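Local coordinates for protein NADPH-ferredoxin reductase FprA (Mycobacterium tuberculosis, PDB 1LQT) that probably supplies electrons to P450 systems, as an FAD-containing enzyme that transfers electrons between NADPH and ferredoxin, at residues V158-A163 and V194-R199; R200-A205 and F269-S274; F207-L212 and G242-Q247. All coordinates share one frame; numbering follows the deposited sequence.

How the contacts relate
From the N terminus, the chain first closes contact 1, where helix 157-167 packs on strand 193-197 after a 30-residue excursion. The residues that leave this strand go straight into contact 2, which stays open for 63 residues until 269-274 returns, at the corner between strands 265-270 and 273-279. Contact 3 is nested inside that loop and joins the start of helix 209-214 to the start of helix 243-256. Contacts 1 and 2 meet through backbone pairing of neighbouring strands, while Leu160 of contact 1 packs on Phe207 and Glu211 of contact 3. All three touch the bound nucleotide, contact 1 at the pyrophosphate and 2'-phosphate, contact 2 at the 2'-phosphate and contact 3 at the carboxamide.

Contact 1: residues V158-A163 and V194-R199; sequences VALDVA and VVIVGR. With ODP (4-oxo-nicotinamide-adenine dinucleotide phosphate), chain I.
Methyl-to-methyl packing carries the meeting of helix segment 158-163 with strand segment 194-199, and no hydrogen bond crosses between them. Ile196 makes the most contacts: with CG1 anti to its carbonyl carbon (chi1 -60°) and the chain extended beyond, CD1 lies 3.8 Å from Ala163 CB, and CG2 faces Ala159 CB. The same CD1 stands 4.1 Å from Leu160 CD2, the two side chains crossing at about a right angle. Ala163 CB also meets Val194 CG1 at 3.9 Å, so one small methyl fits against two branched strand residues. Alanines at 159 and 163, one turn apart, suit this closeness; the axes of the short segments approach to 9.6 Å and run nearly antiparallel (173°).

The nucleotide takes polar bonds from both segments. Val158 N donates to ODP O1N at 3.1 Å from the N-terminal end of the helix, whose dipole would probably stabilise the negative phosphate. Arg199, extended from CG to NE, bonds through NE to ODP O1X (2.9 Å) and through NH2 to ODP O3X, while adenine C5A lies over one guanidinium face.

Ala159 completes what looks like the Rossmann GxGxxA pattern with Gly154 and Gly156. Strand 149-153, helix 157-167 and strand 193-197 form a beta-alpha-beta crossover, with helix 125-132 against Val158 and Val162, and strand 265-270 beyond Ile196.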
# COMPACT_ATOMS: atom_id res chain seq x y z
N VAL A 158 3.70 8.31 0.78
CA VAL A 158 4.30 7.46 -0.23
C VAL A 158 5.23 8.28 -1.14
O VAL A 158 6.25 7.80 -1.61
CB VAL A 158 3.24 6.67 -1.02
CG1 VAL A 158 3.89 5.88 -2.15
CG2 VAL A 158 2.48 5.76 -0.10
N ALA A 159 4.89 9.55 -1.39
CA ALA A 159 5.78 10.41 -2.16
C ALA A 159 7.14 10.55 -1.48
O ALA A 159 8.17 10.57 -2.14
CB ALA A 159 5.16 11.78 -2.37
N LEU A 160 7.12 10.64 -0.15
CA LEU A 160 8.38 10.70 0.58
C LEU A 160 9.13 9.39 0.45
O LEU A 160 10.34 9.43 0.26
CB LEU A 160 8.13 11.00 2.04
CG LEU A 160 7.44 12.30 2.34
CD1 LEU A 160 7.27 12.48 3.85
CD2 LEU A 160 8.19 13.48 1.74
N ASP A 161 8.46 8.26 0.56
CA ASP A 161 9.14 6.98 0.40
C ASP A 161 9.84 6.93 -0.96
O ASP A 161 11.00 6.53 -1.07
CB ASP A 161 8.17 5.81 0.48
CG ASP A 161 7.70 5.45 1.88
OD1 ASP A 161 8.15 6.04 2.86
OD2 ASP A 161 6.87 4.52 2.00
N VAL A 162 9.13 7.30 -2.03
CA VAL A 162 9.71 7.25 -3.36
C VAL A 162 10.95 8.11 -3.42
O VAL A 162 12.00 7.70 -3.92
CB VAL A 162 8.69 7.68 -4.39
CG1 VAL A 162 9.29 7.87 -5.75
CG2 VAL A 162 7.53 6.67 -4.48
N ALA A 163 10.85 9.33 -2.91
CA ALA A 163 11.97 10.26 -2.98
C ALA A 163 13.16 9.74 -2.17
O ALA A 163 14.30 9.84 -2.59
CB ALA A 163 11.53 11.60 -2.49
N VAL A 194 15.37 15.15 -6.82
CA VAL A 194 13.97 14.77 -6.89
C VAL A 194 13.15 16.00 -6.52
O VAL A 194 13.39 16.59 -5.48
CB VAL A 194 13.62 13.62 -5.92
CG1 VAL A 194 12.14 13.32 -5.95
CG2 VAL A 194 14.41 12.37 -6.26
N VAL A 195 12.21 16.33 -7.37
CA VAL A 195 11.29 17.43 -7.10
C VAL A 195 9.93 16.82 -6.75
O VAL A 195 9.35 16.10 -7.53
CB VAL A 195 11.13 18.38 -8.28
CG1 VAL A 195 10.29 19.56 -7.87
CG2 VAL A 195 12.51 18.84 -8.77
N ILE A 196 9.47 17.07 -5.53
CA ILE A 196 8.17 16.61 -5.01
C ILE A 196 7.20 17.75 -5.23
O ILE A 196 7.37 18.84 -4.70
CB ILE A 196 8.27 16.25 -3.55
CG1 ILE A 196 9.28 15.14 -3.34
CG2 ILE A 196 6.89 15.84 -3.01
CD1 ILE A 196 9.57 14.83 -1.92
N VAL A 197 6.15 17.47 -5.99
CA VAL A 197 5.24 18.49 -6.51
C VAL A 197 3.84 18.26 -5.94
O VAL A 197 3.18 17.27 -6.27
CB VAL A 197 5.21 18.42 -8.05
CG1 VAL A 197 4.35 19.52 -8.61
CG2 VAL A 197 6.61 18.51 -8.62
N GLY A 198 3.41 19.19 -5.09
CA GLY A 198 2.11 19.16 -4.44
C GLY A 198 1.18 20.17 -5.07
O GLY A 198 1.54 21.32 -5.23
N ARG A 199 -0.06 19.76 -5.34
CA ARG A 199 -1.03 20.63 -6.00
C ARG A 199 -1.60 21.69 -5.08
O ARG A 199 -1.88 22.81 -5.54
CB ARG A 199 -2.12 19.83 -6.70
CG ARG A 199 -3.03 19.01 -5.80
CD ARG A 199 -4.17 18.42 -6.57
NE ARG A 199 -4.95 17.53 -5.72
CZ ARG A 199 -5.93 16.78 -6.19
NH1 ARG A 199 -6.26 16.85 -7.46
NH2 ARG A 199 -6.60 16.00 -5.37
O1X ODP I . -4.71 17.77 -2.82
P2B ODP I . -4.72 16.40 -2.22
O2X ODP I . -4.68 16.39 -0.71
O3X ODP I . -5.85 15.53 -2.75
O2B ODP I . -3.34 15.77 -2.74
C2B ODP I . -3.09 14.36 -2.75
C3B ODP I . -2.14 13.87 -1.67
O3B ODP I . -1.08 14.80 -1.49
C1B ODP I . -2.35 14.00 -3.99
N9A ODP I . -3.09 14.01 -5.22
C8A ODP I . -4.22 13.30 -5.55
N7A ODP I . -4.59 13.51 -6.79
C5A ODP I . -3.68 14.39 -7.32
C4A ODP I . -2.75 14.71 -6.33
N3A ODP I . -1.69 15.54 -6.50
C2A ODP I . -1.60 16.08 -7.73
N1A ODP I . -2.46 15.81 -8.76
C6A ODP I . -3.51 14.96 -8.56
N6A ODP I . -4.28 14.69 -9.63
O4B ODP I . -1.90 12.69 -3.72
C4B ODP I . -1.57 12.61 -2.33
C5B ODP I . -2.13 11.34 -1.76
O5B ODP I . -1.64 11.21 -0.44
PA ODP I . -2.26 10.09 0.51
O1A ODP I . -1.66 10.24 1.83
O2A ODP I . -3.74 10.07 0.42
O3 ODP I . -1.80 8.74 -0.21
PN ODP I . -0.40 7.92 -0.22
O1N ODP I . 0.76 8.84 -0.19
O2N ODP I . -0.57 6.96 -1.33
O5D ODP I . -0.41 7.18 1.17
C5D ODP I . -1.44 6.18 1.42
C4D ODP I . -1.55 5.98 2.92
O4D ODP I . -0.47 5.21 3.43
C1D ODP I . 0.14 5.93 4.51
C2D ODP I . -0.23 7.33 4.29
O2D ODP I . 0.02 8.19 5.35
C3D ODP I . -1.59 7.29 3.69
O3D ODP I . -2.53 7.22 4.74
N1N ODP I . 1.50 5.56 4.70
C2N ODP I . 2.05 5.77 5.98
C3N ODP I . 3.40 5.82 6.10
C7N ODP I . 3.88 6.10 7.53
N7N ODP I . 5.18 6.17 7.68
O7N ODP I . 3.02 6.25 8.42
C4N ODP I . 4.29 5.71 5.02
O99 ODP I . 5.55 5.81 5.12
C5N ODP I . 3.69 5.51 3.69
C6N ODP I . 2.28 5.46 3.56

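Contact 2: residues R200-A205 and F269-S274; sequences RGPLQA and FRFLTS. With ODP (4-oxo-nicotinamide-adenine dinucleotide phosphate), chain I.
Phe271, Pro202 and Leu272 make the tight part of this contact. The pyrrolidine lies over one face of the phenyl ring, with Pro202 CG 3.8 Å from the ring centroid and only 8° off its normal, a CH-pi contact. Pro202 CD backs it up near Phe271 CG; the compact, puckered ring puts CG over the ring centre, and C-H groups close to the proline nitrogen suit a pi face. Leu272 CD2 packs as closely on backbone, 3.6 Å from Arg200 C and also against Gly201 N. Beside the ring, Leu272 N donates to Arg200 O at 2.9 Å; the bond is nearly straight at the hydrogen (163°), although the donor stands above the carbonyl plane. Leu272 has left-handed helical backbone angles, which turn the chain between strands 265-270 and 273-279, and Thr273 OG1 braces that corner by donating to Phe271 O.

The looser, partly exposed side holds Ala205 and the side chains of Arg200 and Gln204, which barely touch 269-274. Here Gln204 OE1 accepts from Gly201 N at 2.9 Å, within the amide plane of the glutamine, and Gln204 CB lies over one face of the Arg200 guanidinium, consistent with the turn holding Arg200 in position.

Arg200, whose chain bends at chi3, spends NE on ODP O1X (2.8 Å) and NH2 on ODP O2X (2.8 Å), while NH1 is held by Val302 O. Since Arg199 also bonds to O1X, two positive groups grip the 2'-phosphate, probably favouring its dianion and consistent with a preference for NADP over NAD.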
# COMPACT_ATOMS: atom_id res chain seq x y z
N ARG A 200 -1.83 21.33 -3.81
CA ARG A 200 -2.27 22.28 -2.81
C ARG A 200 -1.06 22.78 -2.04
O ARG A 200 0.06 22.68 -2.52
CB ARG A 200 -3.42 21.73 -1.97
CG ARG A 200 -4.67 21.46 -2.82
CD ARG A 200 -5.91 21.16 -2.02
NE ARG A 200 -5.78 19.90 -1.30
CZ ARG A 200 -6.52 19.57 -0.25
NH1 ARG A 200 -7.41 20.41 0.26
NH2 ARG A 200 -6.31 18.42 0.35
N GLY A 201 -1.29 23.40 -0.89
CA GLY A 201 -0.22 24.00 -0.12
C GLY A 201 0.26 23.15 1.01
O GLY A 201 -0.24 22.05 1.27
N PRO A 202 1.26 23.65 1.73
CA PRO A 202 1.80 22.89 2.86
C PRO A 202 0.75 22.52 3.91
O PRO A 202 0.88 21.44 4.50
CB PRO A 202 2.86 23.84 3.42
CG PRO A 202 3.26 24.67 2.26
CD PRO A 202 2.01 24.89 1.49
N LEU A 203 -0.24 23.37 4.14
CA LEU A 203 -1.22 23.05 5.16
C LEU A 203 -2.13 21.90 4.75
O LEU A 203 -2.79 21.31 5.60
CB LEU A 203 -2.09 24.25 5.54
CG LEU A 203 -1.39 25.51 6.03
CD1 LEU A 203 -2.39 26.47 6.62
CD2 LEU A 203 -0.35 25.13 7.06
N GLN A 204 -2.23 21.66 3.45
CA GLN A 204 -3.06 20.58 2.93
C GLN A 204 -2.28 19.28 2.73
O GLN A 204 -2.83 18.29 2.29
CB GLN A 204 -3.71 21.02 1.62
CG GLN A 204 -4.72 22.11 1.79
CD GLN A 204 -4.11 23.49 1.93
OE1 GLN A 204 -3.11 23.81 1.29
NE2 GLN A 204 -4.73 24.31 2.79
N ALA A 205 -0.99 19.29 3.03
CA ALA A 205 -0.17 18.11 2.78
C ALA A 205 -0.67 16.95 3.63
O ALA A 205 -1.13 17.11 4.77
CB ALA A 205 1.26 18.38 3.10
N PHE A 269 10.96 20.51 -2.50
CA PHE A 269 9.51 20.56 -2.34
C PHE A 269 8.96 21.79 -3.05
O PHE A 269 9.34 22.90 -2.75
CB PHE A 269 9.10 20.62 -0.88
CG PHE A 269 9.31 19.32 -0.12
CD1 PHE A 269 10.56 18.98 0.33
CD2 PHE A 269 8.27 18.47 0.12
CE1 PHE A 269 10.77 17.80 1.02
CE2 PHE A 269 8.46 17.30 0.80
CZ PHE A 269 9.71 16.95 1.24
N ARG A 270 8.02 21.54 -3.96
CA ARG A 270 7.26 22.59 -4.65
C ARG A 270 5.78 22.37 -4.34
O ARG A 270 5.27 21.29 -4.54
CB ARG A 270 7.47 22.46 -6.15
CG ARG A 270 8.83 22.91 -6.63
CD ARG A 270 8.98 24.40 -6.79
NE ARG A 270 8.01 24.99 -7.71
CZ ARG A 270 8.10 25.03 -9.04
NH1 ARG A 270 9.13 24.56 -9.71
NH2 ARG A 270 7.14 25.63 -9.72
N PHE A 271 5.12 23.38 -3.82
CA PHE A 271 3.71 23.34 -3.53
C PHE A 271 2.97 24.19 -4.55
O PHE A 271 3.55 24.87 -5.38
CB PHE A 271 3.43 23.79 -2.10
CG PHE A 271 4.10 22.94 -1.06
CD1 PHE A 271 3.48 21.81 -0.56
CD2 PHE A 271 5.36 23.24 -0.61
CE1 PHE A 271 4.10 21.04 0.40
CE2 PHE A 271 5.98 22.47 0.34
CZ PHE A 271 5.34 21.35 0.85
N LEU A 272 1.64 24.11 -4.50
CA LEU A 272 0.74 24.87 -5.36
C LEU A 272 1.13 24.72 -6.84
O LEU A 272 1.12 25.67 -7.62
CB LEU A 272 0.68 26.33 -4.95
CG LEU A 272 0.12 26.55 -3.57
CD1 LEU A 272 0.20 27.99 -3.12
CD2 LEU A 272 -1.33 26.08 -3.48
N THR A 273 1.42 23.48 -7.22
CA THR A 273 1.90 23.16 -8.55
C THR A 273 1.25 21.86 -9.01
O THR A 273 1.26 20.89 -8.27
CB THR A 273 3.43 23.04 -8.55
OG1 THR A 273 4.01 24.23 -8.06
CG2 THR A 273 3.96 22.82 -9.95
N SER A 274 0.78 21.85 -10.25
CA SER A 274 0.21 20.65 -10.85
C SER A 274 0.96 20.27 -12.11
O SER A 274 1.38 21.12 -12.88
CB SER A 274 -1.26 20.86 -11.21
OG SER A 274 -2.08 20.87 -10.09
O1X ODP I . -4.71 17.77 -2.82
P2B ODP I . -4.72 16.40 -2.22
O2X ODP I . -4.68 16.39 -0.71
O3X ODP I . -5.85 15.53 -2.75
O2B ODP I . -3.34 15.77 -2.74
C2B ODP I . -3.09 14.36 -2.75
C3B ODP I . -2.14 13.87 -1.67
O3B ODP I . -1.08 14.80 -1.49
C1B ODP I . -2.35 14.00 -3.99
N9A ODP I . -3.09 14.01 -5.22
C8A ODP I . -4.22 13.30 -5.55
N7A ODP I . -4.59 13.51 -6.79
C5A ODP I . -3.68 14.39 -7.32
C4A ODP I . -2.75 14.71 -6.33
N3A ODP I . -1.69 15.54 -6.50
C2A ODP I . -1.60 16.08 -7.73
N1A ODP I . -2.46 15.81 -8.76
C6A ODP I . -3.51 14.96 -8.56
N6A ODP I . -4.28 14.69 -9.63
O4B ODP I . -1.90 12.69 -3.72
C4B ODP I . -1.57 12.61 -2.33
C5B ODP I . -2.13 11.34 -1.76
O5B ODP I . -1.64 11.21 -0.44
PA ODP I . -2.26 10.09 0.51
O1A ODP I . -1.66 10.24 1.83
O2A ODP I . -3.74 10.07 0.42
O3 ODP I . -1.80 8.74 -0.21
PN ODP I . -0.40 7.92 -0.22
O1N ODP I . 0.76 8.84 -0.19
O2N ODP I . -0.57 6.96 -1.33
O5D ODP I . -0.41 7.18 1.17
C5D ODP I . -1.44 6.18 1.42
C4D ODP I . -1.55 5.98 2.92
O4D ODP I . -0.47 5.21 3.43
C1D ODP I . 0.14 5.93 4.51
C2D ODP I . -0.23 7.33 4.29
O2D ODP I . 0.02 8.19 5.35
C3D ODP I . -1.59 7.29 3.69
O3D ODP I . -2.53 7.22 4.74
N1N ODP I . 1.50 5.56 4.70
C2N ODP I . 2.05 5.77 5.98
C3N ODP I . 3.40 5.82 6.10
C7N ODP I . 3.88 6.10 7.53
N7N ODP I . 5.18 6.17 7.68
O7N ODP I . 3.02 6.25 8.42
C4N ODP I . 4.29 5.71 5.02
O99 ODP I . 5.55 5.81 5.12
C5N ODP I . 3.69 5.51 3.69
C6N ODP I . 2.28 5.46 3.56

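Contact 3: residues F207-L212 and G242-Q247; sequences FTTLEL and GKVCKQ. With ODP (4-oxo-nicotinamide-adenine dinucleotide phosphate), chain I.
The carboxylate of Glu211 is used at both oxygens: Thr208 OG1 donates to Glu211 OE1 at 2.6 Å from above the carboxylate plane, and the carboxamide nitrogen of the nucleotide, ODP N7N, donates to Glu211 OE2 at 2.9 Å. A bend at chi2 (70°) curls the glutamate toward Thr208. The Phe207 ring turns away from helix 243-256 and packs on Leu160 and Phe269.

Thr208 stands at the N-cap of helix 209-214, yet its hydroxyl makes no capping bond; it serves Glu211 and also bonds with Asn157, so this second-shell threonine probably orients a first-shell acid in the nicotinamide end of the pocket. Gly242 is the N-cap of helix 243-256 and the break after helix 235-241; at its backbone angles (phi 160°) a CB would jam against the preceding carbonyl O, so glycine suits the spot.

Between these helix starts the packing is modest and lies at the surface. Thr209 faces the other helix, its OG1 3.5 Å and its CG2 3.7 Å from Gln247 CB, while OG1 finds its polar partner in Asn248. Val244 CG1, anti to its backbone N, touches both threonines at the edge of the contact, 4.2 Å from Thr208 CG2 and 3.9 Å from Thr209 OG1.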
# COMPACT_ATOMS: atom_id res chain seq x y z
N PHE A 207 1.41 14.41 4.38
CA PHE A 207 2.57 13.93 5.10
C PHE A 207 2.32 13.92 6.58
O PHE A 207 1.57 14.75 7.11
CB PHE A 207 3.74 14.93 4.95
CG PHE A 207 4.14 15.23 3.53
CD1 PHE A 207 4.36 14.22 2.59
CD2 PHE A 207 4.37 16.54 3.13
CE1 PHE A 207 4.75 14.53 1.32
CE2 PHE A 207 4.74 16.85 1.85
CZ PHE A 207 4.92 15.85 0.95
N THR A 208 3.04 13.04 7.27
CA THR A 208 3.07 13.08 8.72
C THR A 208 4.49 13.43 9.20
O THR A 208 5.45 13.43 8.45
CB THR A 208 2.47 11.82 9.37
OG1 THR A 208 3.06 10.65 8.80
CG2 THR A 208 0.97 11.76 9.07
N THR A 209 4.58 13.77 10.48
CA THR A 209 5.73 14.53 10.93
C THR A 209 7.03 13.77 11.02
O THR A 209 8.07 14.24 10.59
CB THR A 209 5.42 15.19 12.26
OG1 THR A 209 4.13 15.84 12.22
CG2 THR A 209 6.46 16.26 12.59
N LEU A 210 7.00 12.56 11.59
CA LEU A 210 8.21 11.78 11.70
C LEU A 210 8.84 11.54 10.34
O LEU A 210 10.05 11.64 10.16
CB LEU A 210 7.92 10.47 12.42
CG LEU A 210 9.11 9.51 12.48
CD1 LEU A 210 10.25 10.07 13.29
CD2 LEU A 210 8.63 8.20 13.07
N GLU A 211 7.99 11.28 9.37
CA GLU A 211 8.44 11.01 8.03
C GLU A 211 9.10 12.24 7.41
O GLU A 211 10.09 12.14 6.70
CB GLU A 211 7.27 10.49 7.21
CG GLU A 211 6.82 9.11 7.72
CD GLU A 211 6.12 9.05 9.11
OE1 GLU A 211 5.50 10.07 9.57
OE2 GLU A 211 6.20 7.96 9.79
N LEU A 212 8.57 13.43 7.69
CA LEU A 212 9.25 14.64 7.25
C LEU A 212 10.57 14.84 7.99
O LEU A 212 11.56 15.24 7.38
CB LEU A 212 8.36 15.85 7.47
CG LEU A 212 7.19 16.02 6.50
CD1 LEU A 212 6.31 17.17 6.98
CD2 LEU A 212 7.73 16.26 5.09
N GLY A 242 -4.73 21.22 12.49
CA GLY A 242 -4.58 20.20 13.51
C GLY A 242 -3.17 20.11 14.03
O GLY A 242 -2.26 20.80 13.58
N LYS A 243 -2.99 19.22 14.99
CA LYS A 243 -1.68 19.04 15.64
C LYS A 243 -0.60 18.55 14.71
O LYS A 243 0.54 19.01 14.79
CB LYS A 243 -1.78 18.12 16.86
CG LYS A 243 -2.58 18.72 18.01
CD LYS A 243 -2.76 17.75 19.20
CE LYS A 243 -3.37 18.46 20.42
NZ LYS A 243 -3.50 17.56 21.63
N VAL A 244 -0.92 17.60 13.85
CA VAL A 244 0.07 17.08 12.92
C VAL A 244 0.52 18.19 11.99
O VAL A 244 1.70 18.35 11.74
CB VAL A 244 -0.48 15.89 12.15
CG1 VAL A 244 0.48 15.48 11.03
CG2 VAL A 244 -0.71 14.73 13.13
N CYS A 245 -0.43 18.95 11.48
CA CYS A 245 -0.12 20.04 10.57
C CYS A 245 0.80 21.06 11.26
O CYS A 245 1.80 21.49 10.70
CB CYS A 245 -1.40 20.69 10.09
SG CYS A 245 -1.12 22.06 8.96
N LYS A 246 0.46 21.41 12.48
CA LYS A 246 1.30 22.31 13.24
C LYS A 246 2.75 21.85 13.29
O LYS A 246 3.70 22.61 13.04
CB LYS A 246 0.74 22.43 14.66
CG LYS A 246 1.62 23.19 15.65
CD LYS A 246 0.93 23.37 17.02
CE LYS A 246 1.79 24.23 17.96
NZ LYS A 246 1.93 25.62 17.41
N GLN A 247 2.93 20.57 13.62
CA GLN A 247 4.26 20.00 13.72
C GLN A 247 4.93 19.95 12.35
O GLN A 247 6.12 20.22 12.23
CB GLN A 247 4.25 18.63 14.41
CG GLN A 247 3.72 18.66 15.82
CD GLN A 247 4.49 19.60 16.71
OE1 GLN A 247 5.72 19.60 16.72
NE2 GLN A 247 3.76 20.40 17.49
O1X ODP I . -4.71 17.77 -2.82
P2B ODP I . -4.72 16.40 -2.22
O2X ODP I . -4.68 16.39 -0.71
O3X ODP I . -5.85 15.53 -2.75
O2B ODP I . -3.34 15.77 -2.74
C2B ODP I . -3.09 14.36 -2.75
C3B ODP I . -2.14 13.87 -1.67
O3B ODP I . -1.08 14.80 -1.49
C1B ODP I . -2.35 14.00 -3.99
N9A ODP I . -3.09 14.01 -5.22
C8A ODP I . -4.22 13.30 -5.55
N7A ODP I . -4.59 13.51 -6.79
C5A ODP I . -3.68 14.39 -7.32
C4A ODP I . -2.75 14.71 -6.33
N3A ODP I . -1.69 15.54 -6.50
C2A ODP I . -1.60 16.08 -7.73
N1A ODP I . -2.46 15.81 -8.76
C6A ODP I . -3.51 14.96 -8.56
N6A ODP I . -4.28 14.69 -9.63
O4B ODP I . -1.90 12.69 -3.72
C4B ODP I . -1.57 12.61 -2.33
C5B ODP I . -2.13 11.34 -1.76
O5B ODP I . -1.64 11.21 -0.44
PA ODP I . -2.26 10.09 0.51
O1A ODP I . -1.66 10.24 1.83
O2A ODP I . -3.74 10.07 0.42
O3 ODP I . -1.80 8.74 -0.21
PN ODP I . -0.40 7.92 -0.22
O1N ODP I . 0.76 8.84 -0.19
O2N ODP I . -0.57 6.96 -1.33
O5D ODP I . -0.41 7.18 1.17
C5D ODP I . -1.44 6.18 1.42
C4D ODP I . -1.55 5.98 2.92
O4D ODP I . -0.47 5.21 3.43
C1D ODP I . 0.14 5.93 4.51
C2D ODP I . -0.23 7.33 4.29
O2D ODP I . 0.02 8.19 5.35
C3D ODP I . -1.59 7.29 3.69
O3D ODP I . -2.53 7.22 4.74
N1N ODP I . 1.50 5.56 4.70
C2N ODP I . 2.05 5.77 5.98
C3N ODP I . 3.40 5.82 6.10
C7N ODP I . 3.88 6.10 7.53
N7N ODP I . 5.18 6.17 7.68
O7N ODP I . 3.02 6.25 8.42
C4N ODP I . 4.29 5.71 5.02
O99 ODP I . 5.55 5.81 5.12
C5N ODP I . 3.69 5.51 3.69
C6N ODP I . 2.28 5.46 3.56